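Local structure of spindle assembly abnormal protein 6 homolog (Drosophila melanogaster, 5AL7) at residues S14-Y19 and V164-N169; L33-G38 and K115-L120; F57-Q62 and V95-F100. The protein forms the central scaffold of the centriole cartwheel, enforcing its nine-fold symmetry, and is required for centrosome duplication. The protein carries 1 engineered substitution. All blocks are in the same frame, centred on the assembly; numbering follows the deposited sequence.

Interaction 1 of 3, residues S14-Y19 and V164-N169; sequences SAKMDY and VLFYIN
The phenolic oxygen of Tyr167 reaches out from its helix to take up the backbone N-H of Met17, with Met17 N and Tyr167 OH 2.7 Å apart and an N-H...O angle of 169°. This bond meets the loop at a bend: Met17 is the centre of an inverse gamma turn, whose own link from Asp18 N to Lys16 O is weak. Met17 CG stands anti to its carbonyl carbon (chi1 -62°), and it passes 3.6 Å from Tyr167 OH. Phe166, the residue before Tyr167, meets the two residues that flank Met17. Lys16 CB sits over one face of the Phe166 ring, displaced toward the rim, and Asp18 lies across the far end of the ring, its OD2 3.7 Å from Phe166 CE1. The ammonium of Lys16 has a partner within the loop, Lys16 NZ donating to Ser14 O at 2.7 Å. In the SAS-6 fold this is where the N-terminal segment of the globular head lies against helix 161-187, which leads out of the head toward the coiled coil. Leu165 and Ile168, on the same helix, pack against their counterparts Leu165 and Ile168 of the second subunit. The two aromatic neighbours also hold each other: Phe166 CD2 rests 3.6 Å above the centre of the Tyr167 ring, which in addition has a cation-pi partner in Arg64.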
loop_
_atom_site.group_PDB
_atom_site.type_symbol
_atom_site.label_atom_id
_atom_site.label_comp_id
_atom_site.label_asym_id
_atom_site.label_seq_id
_atom_site.Cartn_x
_atom_site.Cartn_y
_atom_site.Cartn_z
ATOM N N SER A 14 -19.547 -0.716 -9.355
ATOM C CA SER A 14 -18.863 0.401 -9.997
ATOM C C SER A 14 -17.779 -0.087 -10.911
ATOM O O SER A 14 -17.099 -1.068 -10.626
ATOM C CB SER A 14 -18.242 1.363 -8.985
ATOM O OG SER A 14 -17.643 2.475 -9.641
ATOM N N ALA A 15 -17.608 0.651 -11.998
ATOM C CA ALA A 15 -16.641 0.319 -13.014
ATOM C C ALA A 15 -15.234 0.373 -12.444
ATOM O O ALA A 15 -14.830 1.368 -11.827
ATOM C CB ALA A 15 -16.780 1.261 -14.208
ATOM N N LYS A 16 -14.510 -0.722 -12.647
ATOM C CA LYS A 16 -13.112 -0.830 -12.272
ATOM C C LYS A 16 -12.300 -0.844 -13.545
ATOM O O LYS A 16 -12.652 -1.533 -14.495
ATOM C CB LYS A 16 -12.851 -2.102 -11.468
ATOM C CG LYS A 16 -13.626 -2.185 -10.188
ATOM C CD LYS A 16 -13.895 -3.627 -9.829
ATOM C CE LYS A 16 -15.008 -3.694 -8.795
ATOM N NZ LYS A 16 -16.338 -3.305 -9.370
ATOM N N MET A 17 -11.235 -0.057 -13.580
ATOM C CA MET A 17 -10.346 -0.027 -14.732
ATOM C C MET A 17 -9.345 -1.180 -14.650
ATOM O O MET A 17 -8.143 -0.964 -14.520
ATOM C CB MET A 17 -9.642 1.326 -14.826
ATOM C CG MET A 17 -10.612 2.492 -15.017
ATOM S SD MET A 17 -11.519 2.482 -16.586
ATOM C CE MET A 17 -10.237 3.063 -17.697
ATOM N N ASP A 18 -9.867 -2.406 -14.668
ATOM C CA ASP A 18 -9.055 -3.616 -14.605
ATOM C C ASP A 18 -8.843 -4.194 -16.005
ATOM O O ASP A 18 -9.352 -5.272 -16.327
ATOM C CB ASP A 18 -9.719 -4.651 -13.693
ATOM C CG ASP A 18 -8.739 -5.709 -13.187
ATOM O OD1 ASP A 18 -7.551 -5.662 -13.594
ATOM O OD2 ASP A 18 -9.161 -6.586 -12.385
ATOM N N TYR A 19 -8.124 -3.455 -16.848
ATOM C CA TYR A 19 -7.925 -3.872 -18.230
ATOM C C TYR A 19 -6.449 -4.058 -18.553
ATOM O O TYR A 19 -6.055 -4.050 -19.727
ATOM C CB TYR A 19 -8.552 -2.868 -19.201
ATOM C CG TYR A 19 -10.040 -2.733 -19.024
ATOM C CD1 TYR A 19 -10.904 -3.709 -19.497
ATOM C CD2 TYR A 19 -10.584 -1.622 -18.377
ATOM C CE1 TYR A 19 -12.275 -3.594 -19.330
ATOM C CE2 TYR A 19 -11.951 -1.496 -18.206
ATOM C CZ TYR A 19 -12.791 -2.485 -18.687
ATOM O OH TYR A 19 -14.150 -2.368 -18.520
ATOM N N VAL A 164 -13.217 0.696 -4.177
ATOM C CA VAL A 164 -12.211 1.401 -3.402
ATOM C C VAL A 164 -11.118 0.458 -2.942
ATOM O O VAL A 164 -9.928 0.750 -3.074
ATOM C CB VAL A 164 -12.822 2.078 -2.174
ATOM C CG1 VAL A 164 -11.747 2.766 -1.369
ATOM C CG2 VAL A 164 -13.865 3.084 -2.607
ATOM N N LEU A 165 -11.546 -0.691 -2.431
ATOM C CA LEU A 165 -10.638 -1.709 -1.930
ATOM C C LEU A 165 -9.754 -2.215 -3.053
ATOM O O LEU A 165 -8.572 -2.479 -2.838
ATOM C CB LEU A 165 -11.437 -2.837 -1.280
ATOM C CG LEU A 165 -10.671 -3.947 -0.567
ATOM C CD1 LEU A 165 -9.635 -3.313 0.337
ATOM C CD2 LEU A 165 -11.650 -4.787 0.246
ATOM N N PHE A 166 -10.333 -2.313 -4.250
ATOM C CA PHE A 166 -9.583 -2.697 -5.438
ATOM C C PHE A 166 -8.451 -1.706 -5.728
ATOM O O PHE A 166 -7.291 -2.098 -5.935
ATOM C CB PHE A 166 -10.512 -2.796 -6.647
ATOM C CG PHE A 166 -9.787 -2.937 -7.960
ATOM C CD1 PHE A 166 -9.296 -4.174 -8.363
ATOM C CD2 PHE A 166 -9.575 -1.832 -8.781
ATOM C CE1 PHE A 166 -8.620 -4.305 -9.564
ATOM C CE2 PHE A 166 -8.902 -1.956 -9.975
ATOM C CZ PHE A 166 -8.421 -3.194 -10.371
ATOM N N TYR A 167 -8.782 -0.419 -5.777
ATOM C CA TYR A 167 -7.757 0.570 -6.101
ATOM C C TYR A 167 -6.708 0.756 -4.990
ATOM O O TYR A 167 -5.516 0.906 -5.262
ATOM C CB TYR A 167 -8.410 1.898 -6.464
ATOM C CG TYR A 167 -9.073 1.863 -7.820
ATOM C CD1 TYR A 167 -8.319 1.704 -8.984
ATOM C CD2 TYR A 167 -10.449 1.994 -7.942
ATOM C CE1 TYR A 167 -8.920 1.665 -10.225
ATOM C CE2 TYR A 167 -11.056 1.958 -9.177
ATOM C CZ TYR A 167 -10.289 1.796 -10.318
ATOM O OH TYR A 167 -10.913 1.760 -11.548
ATOM N N ILE A 168 -7.134 0.738 -3.738
ATOM C CA ILE A 168 -6.175 0.901 -2.653
ATOM C C ILE A 168 -5.274 -0.342 -2.527
ATOM O O ILE A 168 -4.068 -0.220 -2.273
ATOM C CB ILE A 168 -6.904 1.226 -1.314
ATOM C CG1 ILE A 168 -7.269 2.707 -1.287
ATOM C CG2 ILE A 168 -6.041 0.927 -0.121
ATOM C CD1 ILE A 168 -8.452 3.006 -0.474
ATOM N N ASN A 169 -5.839 -1.527 -2.760
ATOM C CA ASN A 169 -5.038 -2.747 -2.769
ATOM C C ASN A 169 -4.018 -2.723 -3.897
ATOM O O ASN A 169 -2.844 -3.058 -3.695
ATOM C CB ASN A 169 -5.923 -3.979 -2.908
ATOM C CG ASN A 169 -5.141 -5.271 -2.831
ATOM O OD1 ASN A 169 -4.649 -5.640 -1.774
ATOM N ND2 ASN A 169 -5.036 -5.971 -3.949
#

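Interaction 2 of 3, residues L33-G38 and K115-L120; sequences LVNFNG and KLELHL
The imidazole of His119 has Asn35 over one face, with Asn35 CB 3.7 Å from the ring centroid in a CH-pi contact, and the Asn35 amide stacks almost flat on the ring, the planes 15° apart. Glu117 O lies in the imidazole plane at its edge. On the other side of the sheet the phenyl ring of Phe36 has Val34 O at its edge, in plane, while Leu120 CD2 comes in obliquely to Phe36 CE2 at 3.7 Å; Arg46 adds a cation-pi partner. Val34 and Leu118 share that side, lying alongside each other and pointing the same way, in touch through Val34 CG2 and Leu118 CD2. Leu120 CG is anti to its backbone N and beside the carbonyl carbon (chi1 -165°), and CD2, one bond further on, then meets the Phe36 ring. The backbones pair in parallel: Asn35 N donates to Leu118 O (2.9 Å) and Leu120 N to Asn35 O (2.8 Å). Asn37 N then reaches Leu120 O from above the carbonyl plane, in a more bent bond, and the Asn37 amide turns to Thr122. Every other neighbouring pair of strands in this sheet is antiparallel, so strands 23-36 and 117-122, at the two ends of the sheet order, meet in its one parallel seam. His119 NE2 donates to Glu117 OE1 at 3.2 Å, tilted out of the ring plane, and the carboxylate would probably favour a positively charged imidazole stacked against the Asn35 amide.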
loop_
_atom_site.group_PDB
_atom_site.type_symbol
_atom_site.label_atom_id
_atom_site.label_comp_id
_atom_site.label_asym_id
_atom_site.label_seq_id
_atom_site.Cartn_x
_atom_site.Cartn_y
_atom_site.Cartn_z
ATOM N N LEU A 33 -5.882 20.968 -5.573
ATOM C CA LEU A 33 -6.773 21.546 -4.568
ATOM C C LEU A 33 -8.170 21.590 -5.191
ATOM O O LEU A 33 -8.365 22.177 -6.251
ATOM C CB LEU A 33 -6.291 22.933 -4.125
ATOM C CG LEU A 33 -6.951 23.573 -2.898
ATOM C CD1 LEU A 33 -6.716 22.707 -1.680
ATOM C CD2 LEU A 33 -6.396 24.949 -2.642
ATOM N N VAL A 34 -9.111 20.887 -4.578
ATOM C CA VAL A 34 -10.453 20.713 -5.118
ATOM C C VAL A 34 -11.492 21.374 -4.218
ATOM O O VAL A 34 -11.381 21.354 -2.987
ATOM C CB VAL A 34 -10.779 19.209 -5.299
ATOM C CG1 VAL A 34 -12.212 18.981 -5.746
ATOM C CG2 VAL A 34 -9.803 18.582 -6.273
ATOM N N ASN A 35 -12.486 21.988 -4.843
ATOM C CA ASN A 35 -13.587 22.582 -4.112
ATOM C C ASN A 35 -14.706 21.596 -3.840
ATOM O O ASN A 35 -15.225 20.991 -4.753
ATOM C CB ASN A 35 -14.140 23.780 -4.896
ATOM C CG ASN A 35 -13.283 25.001 -4.740
ATOM O OD1 ASN A 35 -13.435 25.755 -3.783
ATOM N ND2 ASN A 35 -12.338 25.185 -5.659
ATOM N N PHE A 36 -15.144 21.525 -2.592
ATOM C CA PHE A 36 -16.229 20.642 -2.188
ATOM C C PHE A 36 -17.500 21.448 -1.929
ATOM O O PHE A 36 -17.611 22.179 -0.943
ATOM C CB PHE A 36 -15.814 19.831 -0.962
ATOM C CG PHE A 36 -14.981 18.610 -1.294
ATOM C CD1 PHE A 36 -13.707 18.737 -1.824
ATOM C CD2 PHE A 36 -15.479 17.339 -1.083
ATOM C CE1 PHE A 36 -12.946 17.618 -2.142
ATOM C CE2 PHE A 36 -14.718 16.217 -1.392
ATOM C CZ PHE A 36 -13.452 16.357 -1.927
ATOM N N ASN A 37 -18.389 21.349 -2.918
ATOM C CA ASN A 37 -19.769 21.860 -2.972
ATOM C C ASN A 37 -20.031 23.359 -3.195
ATOM O O ASN A 37 -19.134 24.193 -3.097
ATOM C CB ASN A 37 -20.527 21.409 -1.751
ATOM C CG ASN A 37 -21.420 20.251 -2.072
ATOM O OD1 ASN A 37 -22.505 20.433 -2.626
ATOM N ND2 ASN A 37 -20.969 19.046 -1.750
ATOM N N GLY A 38 -21.291 23.665 -3.512
ATOM C CA GLY A 38 -21.703 24.943 -4.085
ATOM C C GLY A 38 -21.582 26.222 -3.280
ATOM O O GLY A 38 -20.733 27.064 -3.584
ATOM N N LYS A 115 -5.544 28.194 -13.830
ATOM C CA LYS A 115 -6.369 28.858 -14.837
ATOM C C LYS A 115 -7.822 28.430 -14.669
ATOM O O LYS A 115 -8.745 29.166 -15.033
ATOM C CB LYS A 115 -5.882 28.532 -16.249
ATOM C CG LYS A 115 -4.400 28.788 -16.490
ATOM C CD LYS A 115 -4.065 30.273 -16.501
ATOM C CE LYS A 115 -2.557 30.505 -16.449
ATOM N NZ LYS A 115 -1.966 30.190 -15.112
ATOM N N LEU A 116 -8.012 27.228 -14.124
ATOM C CA LEU A 116 -9.342 26.714 -13.844
ATOM C C LEU A 116 -9.433 26.184 -12.422
ATOM O O LEU A 116 -8.430 26.054 -11.719
ATOM C CB LEU A 116 -9.716 25.614 -14.828
ATOM C CG LEU A 116 -10.033 25.990 -16.274
ATOM C CD1 LEU A 116 -10.354 24.729 -17.097
ATOM C CD2 LEU A 116 -11.182 27.000 -16.328
ATOM N N GLU A 117 -10.656 25.892 -11.999
ATOM C CA GLU A 117 -10.903 25.331 -10.685
ATOM C C GLU A 117 -11.712 24.051 -10.809
ATOM O O GLU A 117 -12.685 24.001 -11.546
ATOM C CB GLU A 117 -11.649 26.326 -9.807
ATOM C CG GLU A 117 -10.788 27.441 -9.280
ATOM C CD GLU A 117 -11.405 28.100 -8.072
ATOM O OE1 GLU A 117 -12.618 27.883 -7.843
ATOM O OE2 GLU A 117 -10.683 28.834 -7.358
ATOM N N LEU A 118 -11.319 23.017 -10.077
ATOM C CA LEU A 118 -12.064 21.767 -10.086
ATOM C C LEU A 118 -13.026 21.730 -8.903
ATOM O O LEU A 118 -12.611 21.849 -7.746
ATOM C CB LEU A 118 -11.112 20.581 -10.032
ATOM C CG LEU A 118 -11.702 19.223 -10.373
ATOM C CD1 LEU A 118 -11.881 19.082 -11.870
ATOM C CD2 LEU A 118 -10.787 18.147 -9.836
ATOM N N HIS A 119 -14.314 21.618 -9.206
ATOM C CA HIS A 119 -15.359 21.554 -8.190
ATOM C C HIS A 119 -15.982 20.162 -8.121
ATOM O O HIS A 119 -16.074 19.448 -9.109
ATOM C CB HIS A 119 -16.462 22.572 -8.467
ATOM C CG HIS A 119 -16.074 23.988 -8.186
ATOM N ND1 HIS A 119 -16.654 24.731 -7.180
ATOM C CD2 HIS A 119 -15.188 24.811 -8.799
ATOM C CE1 HIS A 119 -16.131 25.945 -7.176
ATOM N NE2 HIS A 119 -15.245 26.023 -8.152
ATOM N N LEU A 120 -16.429 19.809 -6.930
ATOM C CA LEU A 120 -17.160 18.596 -6.664
ATOM C C LEU A 120 -18.472 18.974 -5.991
ATOM O O LEU A 120 -18.520 19.203 -4.789
ATOM C CB LEU A 120 -16.331 17.656 -5.803
ATOM C CG LEU A 120 -16.868 16.229 -5.774
ATOM C CD1 LEU A 120 -16.721 15.595 -7.111
ATOM C CD2 LEU A 120 -16.126 15.423 -4.722
#

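Interaction 3 of 3, residues F57-Q62 and V95-F100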
loop_
_atom_site.group_PDB
_atom_site.type_symbol
_atom_site.label_atom_id
_atom_site.label_comp_id
_atom_site.label_asym_id
_atom_site.label_seq_id
_atom_site.Cartn_x
_atom_site.Cartn_y
_atom_site.Cartn_z
ATOM N N PHE A 57 -8.586 0.085 -26.347
ATOM C CA PHE A 57 -9.375 -0.629 -27.344
ATOM C C PHE A 57 -10.860 -0.248 -27.394
ATOM O O PHE A 57 -11.579 -0.677 -28.293
ATOM C CB PHE A 57 -9.224 -2.139 -27.131
ATOM C CG PHE A 57 -9.772 -2.646 -25.827
ATOM C CD1 PHE A 57 -11.105 -2.972 -25.707
ATOM C CD2 PHE A 57 -8.944 -2.833 -24.740
ATOM C CE1 PHE A 57 -11.604 -3.459 -24.524
ATOM C CE2 PHE A 57 -9.441 -3.324 -23.556
ATOM C CZ PHE A 57 -10.772 -3.636 -23.448
ATOM N N LYS A 58 -11.330 0.497 -26.403
ATOM C CA LYS A 58 -12.717 0.948 -26.385
ATOM C C LYS A 58 -12.853 2.348 -25.789
ATOM O O LYS A 58 -12.001 2.796 -25.030
ATOM C CB LYS A 58 -13.586 -0.046 -25.616
ATOM C CG LYS A 58 -13.257 -0.177 -24.138
ATOM C CD LYS A 58 -14.260 -1.105 -23.470
ATOM C CE LYS A 58 -13.924 -1.375 -22.011
ATOM N NZ LYS A 58 -14.938 -2.264 -21.361
ATOM N N GLU A 59 -13.908 3.054 -26.166
ATOM C CA GLU A 59 -14.160 4.379 -25.606
ATOM C C GLU A 59 -14.610 4.239 -24.169
ATOM O O GLU A 59 -15.771 3.910 -23.890
ATOM C CB GLU A 59 -15.205 5.136 -26.423
ATOM C CG GLU A 59 -14.741 5.408 -27.830
ATOM C CD GLU A 59 -15.808 6.035 -28.668
ATOM O OE1 GLU A 59 -16.994 5.936 -28.282
ATOM O OE2 GLU A 59 -15.465 6.576 -29.736
ATOM N N LEU A 60 -13.662 4.423 -23.262
ATOM C CA LEU A 60 -13.957 4.367 -21.843
ATOM C C LEU A 60 -12.987 5.230 -21.057
ATOM O O LEU A 60 -11.778 4.999 -21.067
ATOM C CB LEU A 60 -13.915 2.927 -21.344
ATOM C CG LEU A 60 -14.302 2.738 -19.880
ATOM C CD1 LEU A 60 -15.732 3.198 -19.616
ATOM C CD2 LEU A 60 -14.143 1.286 -19.513
ATOM N N LEU A 61 -13.530 6.212 -20.355
ATOM C CA LEU A 61 -12.712 7.124 -19.571
ATOM C C LEU A 61 -13.073 7.074 -18.096
ATOM O O LEU A 61 -14.253 7.087 -17.731
ATOM C CB LEU A 61 -12.877 8.552 -20.077
ATOM C CG LEU A 61 -12.274 9.645 -19.195
ATOM C CD1 LEU A 61 -10.756 9.685 -19.308
ATOM C CD2 LEU A 61 -12.885 10.974 -19.539
ATOM N N GLN A 62 -12.061 7.016 -17.242
ATOM C CA GLN A 62 -12.335 7.117 -15.819
ATOM C C GLN A 62 -11.436 8.139 -15.144
ATOM O O GLN A 62 -10.213 8.185 -15.388
ATOM C CB GLN A 62 -12.188 5.771 -15.120
ATOM C CG GLN A 62 -12.927 5.740 -13.795
ATOM C CD GLN A 62 -12.563 4.554 -12.954
ATOM O OE1 GLN A 62 -11.430 4.446 -12.489
ATOM N NE2 GLN A 62 -13.518 3.664 -12.731
ATOM N N VAL A 95 -17.484 17.930 -30.064
ATOM C CA VAL A 95 -16.282 17.122 -30.260
ATOM C C VAL A 95 -16.581 15.625 -30.328
ATOM O O VAL A 95 -17.673 15.179 -29.960
ATOM C CB VAL A 95 -15.250 17.330 -29.131
ATOM C CG1 VAL A 95 -14.614 18.710 -29.223
ATOM C CG2 VAL A 95 -15.898 17.131 -27.778
ATOM N N SER A 96 -15.593 14.861 -30.798
ATOM C CA SER A 96 -15.627 13.404 -30.739
ATOM C C SER A 96 -15.100 12.918 -29.390
ATOM O O SER A 96 -14.626 13.718 -28.574
ATOM C CB SER A 96 -14.768 12.818 -31.838
ATOM O OG SER A 96 -13.439 13.278 -31.679
ATOM N N PHE A 97 -15.137 11.608 -29.168
ATOM C CA PHE A 97 -14.681 11.049 -27.898
ATOM C C PHE A 97 -13.202 11.350 -27.661
ATOM O O PHE A 97 -12.800 11.688 -26.544
ATOM C CB PHE A 97 -14.936 9.545 -27.844
ATOM C CG PHE A 97 -14.808 8.963 -26.476
ATOM C CD1 PHE A 97 -15.889 8.964 -25.607
ATOM C CD2 PHE A 97 -13.608 8.408 -26.049
ATOM C CE1 PHE A 97 -15.773 8.433 -24.322
ATOM C CE2 PHE A 97 -13.482 7.871 -24.769
ATOM C CZ PHE A 97 -14.567 7.883 -23.904
ATOM N N SER A 98 -12.400 11.248 -28.714
ATOM C CA SER A 98 -10.978 11.550 -28.613
ATOM C C SER A 98 -10.756 13.028 -28.317
ATOM O O SER A 98 -9.950 13.386 -27.448
ATOM C CB SER A 98 -10.262 11.166 -29.899
ATOM O OG SER A 98 -10.491 9.800 -30.199
ATOM N N GLY A 99 -11.488 13.887 -29.024
ATOM C CA GLY A 99 -11.373 15.318 -28.809
ATOM C C GLY A 99 -11.859 15.690 -27.424
ATOM O O GLY A 99 -11.340 16.613 -26.790
ATOM N N PHE A 100 -12.837 14.932 -26.938
ATOM C CA PHE A 100 -13.324 15.090 -25.570
ATOM C C PHE A 100 -12.212 14.785 -24.583
ATOM O O PHE A 100 -11.959 15.582 -23.686
ATOM C CB PHE A 100 -14.523 14.172 -25.334
ATOM C CG PHE A 100 -14.989 14.105 -23.904
ATOM C CD1 PHE A 100 -15.552 15.205 -23.281
ATOM C CD2 PHE A 100 -14.907 12.907 -23.195
ATOM C CE1 PHE A 100 -16.002 15.122 -21.963
ATOM C CE2 PHE A 100 -15.356 12.821 -21.882
ATOM C CZ PHE A 100 -15.904 13.930 -21.266
#
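Glu59 lays its aliphatic chain flat on the Phe97 ring, and this is the tight part of the contact: Glu59 CB sits 3.5 Å from the ring centroid, only 8° off the normal, a CH-pi contact over the centre. Glu59 and Phe97 run antiparallel to each other, so that the Glu59 carboxylate ends over the root of the ring, nearly parallel to it, with Glu59 OE2 3.6 Å from Phe97 CB. Phe97 CG is anti to its backbone N (chi1 -166°), directing the ring at the strand, where Phe97 CZ comes within 3.6 Å of Leu60 N and 4.2 Å of Leu61 CB. Deeper in, Leu61 CD2 touches Phe100 CE2 at 3.9 Å, and Phe84 meets Phe97 edge-to-face. The contact thus seats the start of helix 97-113 on strand 60-67, within the PISA motif of the SAS-6 head. An alanine in place of Phe97 would probably open a gap beside Leu61 and Phe84 and leave the Glu59 methylenes without the ring they cover. Toward solvent the hold is looser: Glu59 is exposed there, and its OE1 bonds to Ser81 OG. Ser96, as N-cap, separately closes the helix start by accepting a weak bond from Gly99 N. Glu59 therefore joins through its carbons and keeps its carboxylate beside the first helical turn, whose dipole would probably steady the negative charge.

In the fold
Interactions 2 and 3 are mostly buried and belong to the head domain alone; interaction 1 is only partly buried and lies where the head meets the helix that pairs with the second subunit. Strand 60-67 links two of them: its Gln62 side chain sits beside Ala15 and Met17 of interaction 1, while Leu61 faces helix 97-113 in interaction 3. That helix is followed in the chain by strand 117-122 of interaction 2, about 11 Å from interaction 3 at the nearest atoms. Backbone bonds join the two strands of interaction 2, a single tyrosine bond ties an irregular loop to the helix in interaction 1, and interaction 3 relies on aromatic and aliphatic packing without a cross-contact hydrogen bond.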